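Local coordinates for protein glycerol dehydratase (Clostridium butyricum, PDB 1R9D) that dehydrates glycerol without coenzyme B12, probably through the glycyl-radical chemistry of the pyruvate formate-lyase-like enzymes, at residues Ala23-Glu28 / Thr77-Ser82; Ser278-Ser282 / Asn322-Asp326; Lys17-Leu21 / His368-Pro372. All coordinates share one frame; numbering follows the deposited sequence.

In the fold
All three contacts join parts of the pyruvate formate-lyase-like portion of the chain. Interaction 2 is the one at the ligand: His281 and Ser282 both hydrogen-bond a bound glycerol, and the centre of interaction 2 lies about 11 Å from that of the chain. Interaction 1, centred about 13 Å from interaction 2, touches it directly, since Arg81 O and Asn322 ND2 are 3.0 Å apart, a probable hydrogen bond. Interaction 3 is farther from the glycerol-binding contact, its centre about 20 Å from that of interaction 2 and about 15 Å from that of interaction 1, with Arg81 CD 3.8 Å from Ile20 O. Interactions 2 and 3 do not touch, their nearest atoms being about 8 Å apart.

Interaction 1: Ala23-Glu28 / Thr77-Ser82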
ATOM      1  N   ALA A  23      23.551  17.036 -32.692  1.00 34.60           N
ATOM      2  CA  ALA A  23      22.801  15.827 -32.396  1.00 34.34           C
ATOM      3  C   ALA A  23      21.395  15.928 -32.965  1.00 34.48           C
ATOM      4  O   ALA A  23      20.892  17.024 -33.230  1.00 34.08           O
ATOM      5  CB  ALA A  23      22.737  15.604 -30.884  1.00 35.19           C
ATOM      6  N   LYS A  24      20.772  14.775 -33.165  1.00 33.75           N
ATOM      7  CA  LYS A  24      19.408  14.701 -33.666  1.00 34.26           C
ATOM      8  C   LYS A  24      18.620  14.011 -32.556  1.00 33.70           C
ATOM      9  O   LYS A  24      18.523  12.783 -32.519  1.00 32.40           O
ATOM     10  CB  LYS A  24      19.366  13.879 -34.955  1.00 36.93           C
ATOM     11  CG  LYS A  24      20.228  14.473 -36.065  1.00 40.12           C
ATOM     12  CD  LYS A  24      20.381  13.518 -37.238  1.00 42.99           C
ATOM     13  CE  LYS A  24      21.318  14.099 -38.293  1.00 44.97           C
ATOM     14  NZ  LYS A  24      21.607  13.127 -39.393  1.00 47.06           N
ATOM     15  N   PRO A  25      18.063  14.802 -31.622  1.00 33.40           N
ATOM     16  CA  PRO A  25      17.287  14.270 -30.497  1.00 32.55           C
ATOM     17  C   PRO A  25      16.366  13.125 -30.898  1.00 31.40           C
ATOM     18  O   PRO A  25      15.597  13.241 -31.847  1.00 30.99           O
ATOM     19  CB  PRO A  25      16.518  15.494 -30.005  1.00 32.48           C
ATOM     20  CG  PRO A  25      17.490  16.601 -30.254  1.00 32.45           C
ATOM     21  CD  PRO A  25      17.977  16.274 -31.656  1.00 33.10           C
ATOM     22  N   CYS A  26      16.450  12.017 -30.169  1.00 31.16           N
ATOM     23  CA  CYS A  26      15.606  10.870 -30.461  1.00 31.10           C
ATOM     24  C   CYS A  26      15.130  10.185 -29.190  1.00 30.40           C
ATOM     25  O   CYS A  26      15.524  10.550 -28.082  1.00 29.22           O
ATOM     26  CB  CYS A  26      16.364   9.855 -31.318  1.00 32.86           C
ATOM     27  SG  CYS A  26      17.692   9.010 -30.434  1.00 36.65           S
ATOM     28  N   VAL A  27      14.271   9.191 -29.378  1.00 29.29           N
ATOM     29  CA  VAL A  27      13.720   8.406 -28.286  1.00 29.80           C
ATOM     30  C   VAL A  27      14.324   7.011 -28.385  1.00 30.52           C
ATOM     31  O   VAL A  27      14.186   6.339 -29.411  1.00 29.76           O
ATOM     32  CB  VAL A  27      12.192   8.288 -28.406  1.00 29.24           C
ATOM     33  CG1 VAL A  27      11.645   7.403 -27.290  1.00 30.51           C
ATOM     34  CG2 VAL A  27      11.563   9.669 -28.352  1.00 29.86           C
ATOM     35  N   GLU A  28      15.011   6.590 -27.329  1.00 30.14           N
ATOM     36  CA  GLU A  28      15.631   5.274 -27.305  1.00 30.72           C
ATOM     37  C   GLU A  28      14.787   4.331 -26.456  1.00 31.62           C
ATOM     38  O   GLU A  28      14.033   4.776 -25.586  1.00 29.43           O
ATOM     39  CB  GLU A  28      17.074   5.395 -26.798  1.00 31.49           C
ATOM     40  CG  GLU A  28      17.988   6.011 -27.870  1.00 33.05           C
ATOM     41  CD  GLU A  28      19.403   6.310 -27.407  1.00 34.15           C
ATOM     42  OE1 GLU A  28      19.846   5.750 -26.383  1.00 35.16           O
ATOM     43  OE2 GLU A  28      20.086   7.106 -28.095  1.00 35.33           O
ATOM     44  N   THR A  77      22.083   8.271 -22.975  1.00 29.71           N
ATOM     45  CA  THR A  77      21.612   7.796 -24.271  1.00 29.13           C
ATOM     46  C   THR A  77      22.788   7.712 -25.238  1.00 29.17           C
ATOM     47  O   THR A  77      23.776   8.429 -25.085  1.00 28.86           O
ATOM     48  CB  THR A  77      20.536   8.741 -24.871  1.00 29.40           C
ATOM     49  OG1 THR A  77      21.033  10.088 -24.902  1.00 30.05           O
ATOM     50  CG2 THR A  77      19.259   8.689 -24.045  1.00 29.27           C
ATOM     51  N   LYS A  78      22.681   6.824 -26.222  1.00 29.84           N
ATOM     52  CA  LYS A  78      23.731   6.649 -27.217  1.00 30.57           C
ATOM     53  C   LYS A  78      23.879   7.921 -28.054  1.00 30.40           C
ATOM     54  O   LYS A  78      24.994   8.400 -28.278  1.00 31.26           O
ATOM     55  CB  LYS A  78      23.404   5.445 -28.105  1.00 31.01           C
ATOM     56  CG  LYS A  78      23.341   4.133 -27.329  1.00 32.87           C
ATOM     57  CD  LYS A  78      22.857   2.970 -28.186  1.00 35.21           C
ATOM     58  CE  LYS A  78      21.410   3.164 -28.630  1.00 36.50           C
ATOM     59  NZ  LYS A  78      20.889   1.990 -29.396  1.00 37.65           N
ATOM     60  N   GLU A  79      22.753   8.458 -28.515  1.00 30.49           N
ATOM     61  CA  GLU A  79      22.742   9.697 -29.299  1.00 31.03           C
ATOM     62  C   GLU A  79      22.712  10.842 -28.282  1.00 30.86           C
ATOM     63  O   GLU A  79      21.994  10.768 -27.286  1.00 30.44           O
ATOM     64  CB  GLU A  79      21.485   9.751 -30.176  1.00 32.11           C
ATOM     65  CG  GLU A  79      21.284  11.041 -30.991  1.00 33.62           C
ATOM     66  CD  GLU A  79      22.250  11.181 -32.162  1.00 36.22           C
ATOM     67  OE1 GLU A  79      22.809  10.156 -32.605  1.00 36.49           O
ATOM     68  OE2 GLU A  79      22.435  12.319 -32.655  1.00 37.02           O
ATOM     69  N   PRO A  80      23.493  11.911 -28.509  1.00 30.88           N
ATOM     70  CA  PRO A  80      23.459  13.002 -27.529  1.00 30.31           C
ATOM     71  C   PRO A  80      22.107  13.707 -27.496  1.00 29.96           C
ATOM     72  O   PRO A  80      21.309  13.588 -28.424  1.00 29.29           O
ATOM     73  CB  PRO A  80      24.569  13.940 -28.007  1.00 30.71           C
ATOM     74  CG  PRO A  80      25.489  13.032 -28.797  1.00 31.49           C
ATOM     75  CD  PRO A  80      24.514  12.159 -29.539  1.00 30.41           C
ATOM     76  N   ARG A  81      21.843  14.420 -26.406  1.00 29.90           N
ATOM     77  CA  ARG A  81      20.606  15.180 -26.279  1.00 29.98           C
ATOM     78  C   ARG A  81      19.348  14.376 -26.599  1.00 29.01           C
ATOM     79  O   ARG A  81      18.414  14.896 -27.220  1.00 29.20           O
ATOM     80  CB  ARG A  81      20.685  16.392 -27.210  1.00 30.34           C
ATOM     81  CG  ARG A  81      19.891  17.600 -26.761  1.00 30.73           C
ATOM     82  CD  ARG A  81      19.994  18.706 -27.795  1.00 30.85           C
ATOM     83  NE  ARG A  81      19.346  19.936 -27.348  1.00 30.84           N
ATOM     84  CZ  ARG A  81      19.132  20.986 -28.133  1.00 32.35           C
ATOM     85  NH1 ARG A  81      19.515  20.953 -29.404  1.00 31.74           N
ATOM     86  NH2 ARG A  81      18.532  22.068 -27.649  1.00 32.37           N
ATOM     87  N   SER A  82      19.312  13.114 -26.174  1.00 27.56           N
ATOM     88  CA  SER A  82      18.157  12.264 -26.440  1.00 27.35           C
ATOM     89  C   SER A  82      17.436  11.830 -25.167  1.00 27.20           C
ATOM     90  O   SER A  82      17.821  12.226 -24.072  1.00 27.94           O
ATOM     91  CB  SER A  82      18.586  11.050 -27.263  1.00 28.07           C
ATOM     92  OG  SER A  82      19.107  11.487 -28.509  1.00 29.55           O
TER
HETATM   93  O   HOH W   1      20.437  18.898 -31.193  1.00 34.30           O
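The loop between helices 11-22 and 30-40 packs on the loop between helices 47-61 and 92-97, and Glu28 of the first grips the backbone of Lys78 and Glu79 in the second. The Glu28 carboxylate spans two successive amides: OE1 accepts from Lys78 N at 3.0 Å, and OE2 accepts from Glu79 N at 3.0 Å with 175° at the hydrogen. Both oxygens use their syn lone pairs, so the pair of bonds fixes the rotation of the buried carboxylate. Thr77 CB comes within 3.4 Å of Glu28 OE1, while Thr77 OG1 donates to Glu79 O inside its own loop at 2.7 Å. In this glycyl-radical-enzyme fold both segments are irregular connections between helices, and side chains supply one partner in each direct hydrogen bond between them. Glu79 reaches back. Its chain bends at chi2 (72°), which brings Glu79 OE2 to within 3.0 Å of Lys24 N; that bond is nearly linear (173°) but arrives on the anti side and somewhat out of the carboxylate plane. Ser82 OG works in both directions, accepting from Cys26 N at 3.2 Å and donating to Pro80 O. Ala23 CB rests 3.8 Å from Pro80 CB, and the Pro25 ring lies beside the Arg81 chain. In the plane of the Arg81 guanidinium a water accepts from NH1, as does Gln767; Ala23 O is one of several acceptors within the water's reach.

Interaction 2: Ser278-Ser282 / Asn322-Asp326; sequences SNGHS and NKVRD
The Lys323 side chain crosses those of Asn279 and His281 at about a right angle. Its chain is fully extended, with CG anti to the backbone N (chi1 169°), and this carries the ammonium group across to the other loop. There Lys323 NZ donates twice: to Asn279 O at 2.8 Å, tilted from the carbonyl plane, and to His281 ND1 at 3.1 Å, lying 27° out of the ring plane. Beside this bond Arg325 NH2 also lies 3.2 Å from His281 ND1, the guanidinium presenting its edge while its plane stands 72° from that of the imidazole. Arg325 NH2 has a definite acceptor in Pro337 O, and Lys323 CG covers one guanidinium face. Asn279 ND2 stands 3.8 Å from Lys323 CE; its amide is held by Gly161 N and Asn160 OD1, and a water accepts a weak bond from Asn279 ND2 and donates to Val324 O. Through its other ring nitrogen, NE2, His281 hydrogen-bonds glycerol O2, while the neighbouring Ser282 OG binds O3, so Lys323, bonded to His281 and with Arg325 beside it, is a second-shell residue of the glycerol pocket of this pyruvate formate-lyase-like enzyme.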
ATOM      1  N   SER A 278      14.380   7.975 -12.465  1.00 25.00           N
ATOM      2  CA  SER A 278      13.120   8.637 -12.790  1.00 24.54           C
ATOM      3  C   SER A 278      13.364   9.791 -13.749  1.00 23.05           C
ATOM      4  O   SER A 278      14.472  10.317 -13.814  1.00 23.69           O
ATOM      5  CB  SER A 278      12.463   9.168 -11.508  1.00 25.78           C
ATOM      6  OG  SER A 278      11.304   9.931 -11.803  1.00 25.10           O
ATOM      7  N   ASN A 279      12.329  10.188 -14.484  1.00 23.46           N
ATOM      8  CA  ASN A 279      12.474  11.290 -15.428  1.00 22.63           C
ATOM      9  C   ASN A 279      11.825  12.586 -14.952  1.00 23.40           C
ATOM     10  O   ASN A 279      11.524  13.463 -15.753  1.00 22.94           O
ATOM     11  CB  ASN A 279      11.939  10.904 -16.816  1.00 22.55           C
ATOM     12  CG  ASN A 279      10.435  10.757 -16.859  1.00 23.25           C
ATOM     13  OD1 ASN A 279       9.773  10.612 -15.832  1.00 22.55           O
ATOM     14  ND2 ASN A 279       9.881  10.780 -18.071  1.00 23.66           N
ATOM     15  N   GLY A 280      11.592  12.709 -13.650  1.00 23.48           N
ATOM     16  CA  GLY A 280      11.041  13.964 -13.174  1.00 22.74           C
ATOM     17  C   GLY A 280      12.125  14.976 -13.501  1.00 24.17           C
ATOM     18  O   GLY A 280      13.314  14.660 -13.369  1.00 24.02           O
ATOM     19  N   HIS A 281      11.755  16.173 -13.956  1.00 23.13           N
ATOM     20  CA  HIS A 281      12.781  17.155 -14.276  1.00 24.11           C
ATOM     21  C   HIS A 281      13.043  18.114 -13.117  1.00 23.78           C
ATOM     22  O   HIS A 281      12.619  17.864 -11.988  1.00 23.95           O
ATOM     23  CB  HIS A 281      12.447  17.921 -15.573  1.00 24.05           C
ATOM     24  CG  HIS A 281      11.134  18.642 -15.552  1.00 25.10           C
ATOM     25  ND1 HIS A 281      10.043  18.218 -16.280  1.00 24.33           N
ATOM     26  CD2 HIS A 281      10.748  19.777 -14.921  1.00 23.49           C
ATOM     27  CE1 HIS A 281       9.042  19.061 -16.098  1.00 26.12           C
ATOM     28  NE2 HIS A 281       9.445  20.015 -15.277  1.00 23.43           N
ATOM     29  N   SER A 282      13.744  19.201 -13.396  1.00 23.63           N
ATOM     30  CA  SER A 282      14.100  20.163 -12.364  1.00 23.47           C
ATOM     31  C   SER A 282      14.982  19.520 -11.296  1.00 23.80           C
ATOM     32  O   SER A 282      14.860  19.812 -10.107  1.00 22.24           O
ATOM     33  CB  SER A 282      12.848  20.787 -11.740  1.00 23.69           C
ATOM     34  OG  SER A 282      12.248  21.689 -12.659  1.00 21.57           O
ATOM     35  N   ASN A 322      17.870  14.801 -21.976  1.00 27.64           N
ATOM     36  CA  ASN A 322      16.651  15.279 -22.614  1.00 28.11           C
ATOM     37  C   ASN A 322      15.488  14.420 -22.138  1.00 27.40           C
ATOM     38  O   ASN A 322      15.698  13.368 -21.528  1.00 28.58           O
ATOM     39  CB  ASN A 322      16.757  15.220 -24.140  1.00 28.98           C
ATOM     40  CG  ASN A 322      15.884  16.264 -24.828  1.00 30.38           C
ATOM     41  OD1 ASN A 322      14.909  16.757 -24.254  1.00 29.26           O
ATOM     42  ND2 ASN A 322      16.223  16.593 -26.073  1.00 28.37           N
ATOM     43  N   LYS A 323      14.269  14.858 -22.436  1.00 26.11           N
ATOM     44  CA  LYS A 323      13.064  14.165 -21.994  1.00 25.80           C
ATOM     45  C   LYS A 323      11.898  14.367 -22.953  1.00 26.41           C
ATOM     46  O   LYS A 323      11.405  15.480 -23.107  1.00 27.04           O
ATOM     47  CB  LYS A 323      12.682  14.686 -20.599  1.00 24.16           C
ATOM     48  CG  LYS A 323      11.308  14.268 -20.077  1.00 24.50           C
ATOM     49  CD  LYS A 323      11.049  14.929 -18.717  1.00 23.80           C
ATOM     50  CE  LYS A 323       9.706  14.546 -18.126  1.00 23.52           C
ATOM     51  NZ  LYS A 323       9.526  15.186 -16.785  1.00 24.09           N
ATOM     52  N   VAL A 324      11.445  13.291 -23.592  1.00 26.68           N
ATOM     53  CA  VAL A 324      10.321  13.387 -24.514  1.00 26.68           C
ATOM     54  C   VAL A 324       9.007  13.439 -23.722  1.00 27.68           C
ATOM     55  O   VAL A 324       8.847  12.744 -22.713  1.00 27.64           O
ATOM     56  CB  VAL A 324      10.300  12.188 -25.503  1.00 27.30           C
ATOM     57  CG1 VAL A 324      10.064  10.883 -24.747  1.00 26.22           C
ATOM     58  CG2 VAL A 324       9.232  12.405 -26.559  1.00 26.21           C
ATOM     59  N   ARG A 325       8.082  14.286 -24.171  1.00 26.70           N
ATOM     60  CA  ARG A 325       6.785  14.448 -23.518  1.00 26.69           C
ATOM     61  C   ARG A 325       5.681  14.393 -24.569  1.00 26.68           C
ATOM     62  O   ARG A 325       5.941  14.615 -25.752  1.00 26.74           O
ATOM     63  CB  ARG A 325       6.706  15.807 -22.805  1.00 26.31           C
ATOM     64  CG  ARG A 325       7.841  16.105 -21.837  1.00 26.67           C
ATOM     65  CD  ARG A 325       7.569  17.407 -21.078  1.00 25.48           C
ATOM     66  NE  ARG A 325       8.596  17.712 -20.081  1.00 25.85           N
ATOM     67  CZ  ARG A 325       9.799  18.207 -20.357  1.00 25.16           C
ATOM     68  NH1 ARG A 325      10.151  18.469 -21.610  1.00 25.39           N
ATOM     69  NH2 ARG A 325      10.655  18.442 -19.373  1.00 24.21           N
ATOM     70  N   ASP A 326       4.450  14.114 -24.143  1.00 25.97           N
ATOM     71  CA  ASP A 326       3.334  14.055 -25.082  1.00 26.55           C
ATOM     72  C   ASP A 326       3.167  15.421 -25.756  1.00 27.47           C
ATOM     73  O   ASP A 326       3.673  16.435 -25.257  1.00 26.93           O
ATOM     74  CB  ASP A 326       2.037  13.648 -24.373  1.00 26.01           C
ATOM     75  CG  ASP A 326       1.578  14.674 -23.355  1.00 27.60           C
ATOM     76  OD1 ASP A 326       2.028  14.609 -22.189  1.00 27.73           O
ATOM     77  OD2 ASP A 326       0.768  15.545 -23.730  1.00 26.61           O
TER
HETATM   78  O   HOH W   2       9.740  10.782 -21.108  1.00 35.67           O

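Interaction 3: Lys17-Leu21 / His368-Pro372; sequences KAQIL and HVKLP
Lys17, Ile20 and Leu21 of helix 11-22 pack against Val369, Lys370 and Leu371, where helix 357-369 ends and its chain turns into a loop. Within the pyruvate formate-lyase-like fold, the side of helix 11-22 thus packs against the C-terminal end of helix 357-369. Just before the contact, His368 hydrogen-bonds Asp312 and Ser7. Val369 contributes its carbonyl: the aliphatic part of Lys17 runs close by, with Lys17 CD 3.2 Å from Val369 O, and Lys17 NZ is 3.3 Å from the same oxygen. The extended lysine chain, its CG anti to the backbone N (chi1 173°), is what allows several of its atoms in succession to approach this one oxygen. The Val369 side chain lies on Trp315 and Ile316 of helix 304-317. Lys370 then leaves helical geometry with a positive phi of 54°, a left-handed conformation that closes the helix. Its CB stands 3.9 Å from Lys17 NZ, whereas its own ammonium end makes a long, weak ion pair with Glu398. A water accepts from Lys17 NZ at 3.1 Å and donates to Lys370 O at 2.8 Å, bridging the two segments. Leu371 supplies the apolar part, and both its methyls lie against Lys17. Leu371 CD1 also meets Ile20 CG1 at 4.2 Å; Leu371 CD2 touches Lys17 CE at 3.9 Å and, as the two leucine side chains lie alongside and antiparallel, Leu21 CD2 at 4.0 Å.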
ATOM      1  N   LYS A  17      30.670  20.885 -27.353  1.00 30.48           N
ATOM      2  CA  LYS A  17      29.457  21.674 -27.562  1.00 30.57           C
ATOM      3  C   LYS A  17      28.818  21.332 -28.905  1.00 30.06           C
ATOM      4  O   LYS A  17      27.594  21.242 -29.021  1.00 29.07           O
ATOM      5  CB  LYS A  17      29.769  23.174 -27.521  1.00 30.30           C
ATOM      6  CG  LYS A  17      28.575  24.043 -27.907  1.00 31.88           C
ATOM      7  CD  LYS A  17      28.925  25.525 -27.936  1.00 33.23           C
ATOM      8  CE  LYS A  17      27.713  26.359 -28.335  1.00 34.20           C
ATOM      9  NZ  LYS A  17      28.040  27.806 -28.503  1.00 35.09           N
ATOM     10  N   ALA A  18      29.654  21.152 -29.923  1.00 30.36           N
ATOM     11  CA  ALA A  18      29.169  20.822 -31.256  1.00 30.68           C
ATOM     12  C   ALA A  18      28.433  19.484 -31.258  1.00 30.83           C
ATOM     13  O   ALA A  18      27.501  19.279 -32.035  1.00 31.31           O
ATOM     14  CB  ALA A  18      30.340  20.781 -32.243  1.00 31.34           C
ATOM     15  N   GLN A  19      28.856  18.571 -30.389  1.00 31.40           N
ATOM     16  CA  GLN A  19      28.218  17.262 -30.306  1.00 31.96           C
ATOM     17  C   GLN A  19      26.770  17.427 -29.868  1.00 31.69           C
ATOM     18  O   GLN A  19      25.880  16.726 -30.346  1.00 31.12           O
ATOM     19  CB  GLN A  19      28.961  16.365 -29.313  1.00 33.45           C
ATOM     20  CG  GLN A  19      30.438  16.177 -29.630  1.00 35.85           C
ATOM     21  CD  GLN A  19      31.110  15.173 -28.711  1.00 37.18           C
ATOM     22  OE1 GLN A  19      30.685  14.978 -27.569  1.00 36.43           O
ATOM     23  NE2 GLN A  19      32.173  14.541 -29.199  1.00 36.83           N
ATOM     24  N   ILE A  20      26.536  18.363 -28.955  1.00 31.03           N
ATOM     25  CA  ILE A  20      25.184  18.619 -28.468  1.00 31.15           C
ATOM     26  C   ILE A  20      24.296  19.211 -29.570  1.00 30.44           C
ATOM     27  O   ILE A  20      23.231  18.680 -29.874  1.00 30.90           O
ATOM     28  CB  ILE A  20      25.192  19.615 -27.282  1.00 31.33           C
ATOM     29  CG1 ILE A  20      26.050  19.076 -26.130  1.00 31.83           C
ATOM     30  CG2 ILE A  20      23.765  19.878 -26.828  1.00 32.33           C
ATOM     31  CD1 ILE A  20      25.498  17.835 -25.455  1.00 32.93           C
ATOM     32  N   LEU A  21      24.745  20.311 -30.169  1.00 31.13           N
ATOM     33  CA  LEU A  21      23.973  20.984 -31.210  1.00 31.53           C
ATOM     34  C   LEU A  21      23.790  20.213 -32.513  1.00 32.36           C
ATOM     35  O   LEU A  21      22.763  20.349 -33.174  1.00 31.41           O
ATOM     36  CB  LEU A  21      24.586  22.355 -31.505  1.00 31.54           C
ATOM     37  CG  LEU A  21      24.514  23.333 -30.327  1.00 32.41           C
ATOM     38  CD1 LEU A  21      25.185  24.637 -30.697  1.00 32.12           C
ATOM     39  CD2 LEU A  21      23.057  23.559 -29.942  1.00 31.90           C
ATOM     40  N   HIS A 368      31.608  30.421 -21.723  1.00 28.94           N
ATOM     41  CA  HIS A 368      32.460  29.476 -22.443  1.00 29.60           C
ATOM     42  C   HIS A 368      31.643  28.499 -23.280  1.00 30.07           C
ATOM     43  O   HIS A 368      31.977  28.220 -24.433  1.00 30.76           O
ATOM     44  CB  HIS A 368      33.318  28.667 -21.465  1.00 29.24           C
ATOM     45  CG  HIS A 368      34.539  29.384 -20.984  1.00 29.62           C
ATOM     46  ND1 HIS A 368      35.489  28.776 -20.190  1.00 29.73           N
ATOM     47  CD2 HIS A 368      34.971  30.651 -21.186  1.00 29.12           C
ATOM     48  CE1 HIS A 368      36.453  29.640 -19.924  1.00 30.30           C
ATOM     49  NE2 HIS A 368      36.163  30.785 -20.516  1.00 29.28           N
ATOM     50  N   VAL A 369      30.566  27.993 -22.689  1.00 29.55           N
ATOM     51  CA  VAL A 369      29.703  27.008 -23.331  1.00 29.52           C
ATOM     52  C   VAL A 369      28.535  27.579 -24.134  1.00 29.58           C
ATOM     53  O   VAL A 369      28.252  27.120 -25.236  1.00 29.15           O
ATOM     54  CB  VAL A 369      29.152  26.031 -22.268  1.00 29.45           C
ATOM     55  CG1 VAL A 369      28.253  24.995 -22.915  1.00 29.39           C
ATOM     56  CG2 VAL A 369      30.314  25.361 -21.541  1.00 29.93           C
ATOM     57  N   LYS A 370      27.850  28.566 -23.566  1.00 29.35           N
ATOM     58  CA  LYS A 370      26.710  29.205 -24.221  1.00 29.50           C
ATOM     59  C   LYS A 370      25.592  28.270 -24.695  1.00 28.32           C
ATOM     60  O   LYS A 370      25.096  28.396 -25.815  1.00 27.57           O
ATOM     61  CB  LYS A 370      27.194  30.071 -25.392  1.00 30.57           C
ATOM     62  CG  LYS A 370      28.157  31.176 -24.974  1.00 33.73           C
ATOM     63  CD  LYS A 370      28.502  32.109 -26.132  1.00 35.90           C
ATOM     64  CE  LYS A 370      29.477  33.192 -25.689  1.00 37.11           C
ATOM     65  NZ  LYS A 370      29.734  34.187 -26.774  1.00 39.37           N
ATOM     66  N   LEU A 371      25.195  27.334 -23.839  1.00 27.37           N
ATOM     67  CA  LEU A 371      24.112  26.407 -24.149  1.00 27.18           C
ATOM     68  C   LEU A 371      22.964  26.727 -23.180  1.00 27.22           C
ATOM     69  O   LEU A 371      23.159  27.457 -22.218  1.00 27.16           O
ATOM     70  CB  LEU A 371      24.588  24.956 -23.979  1.00 27.04           C
ATOM     71  CG  LEU A 371      25.535  24.474 -25.090  1.00 28.02           C
ATOM     72  CD1 LEU A 371      26.021  23.054 -24.810  1.00 27.07           C
ATOM     73  CD2 LEU A 371      24.802  24.519 -26.418  1.00 27.72           C
ATOM     74  N   PRO A 372      21.758  26.185 -23.422  1.00 27.82           N
ATOM     75  CA  PRO A 372      20.591  26.435 -22.558  1.00 27.79           C
ATOM     76  C   PRO A 372      20.752  26.045 -21.089  1.00 28.30           C
ATOM     77  O   PRO A 372      20.238  26.732 -20.196  1.00 26.82           O
ATOM     78  CB  PRO A 372      19.485  25.631 -23.233  1.00 28.40           C
ATOM     79  CG  PRO A 372      19.893  25.637 -24.674  1.00 28.27           C
ATOM     80  CD  PRO A 372      21.372  25.369 -24.583  1.00 27.69           C
TER
HETATM   81  O   HOH W   3      25.435  29.546 -28.364  1.00 36.88           O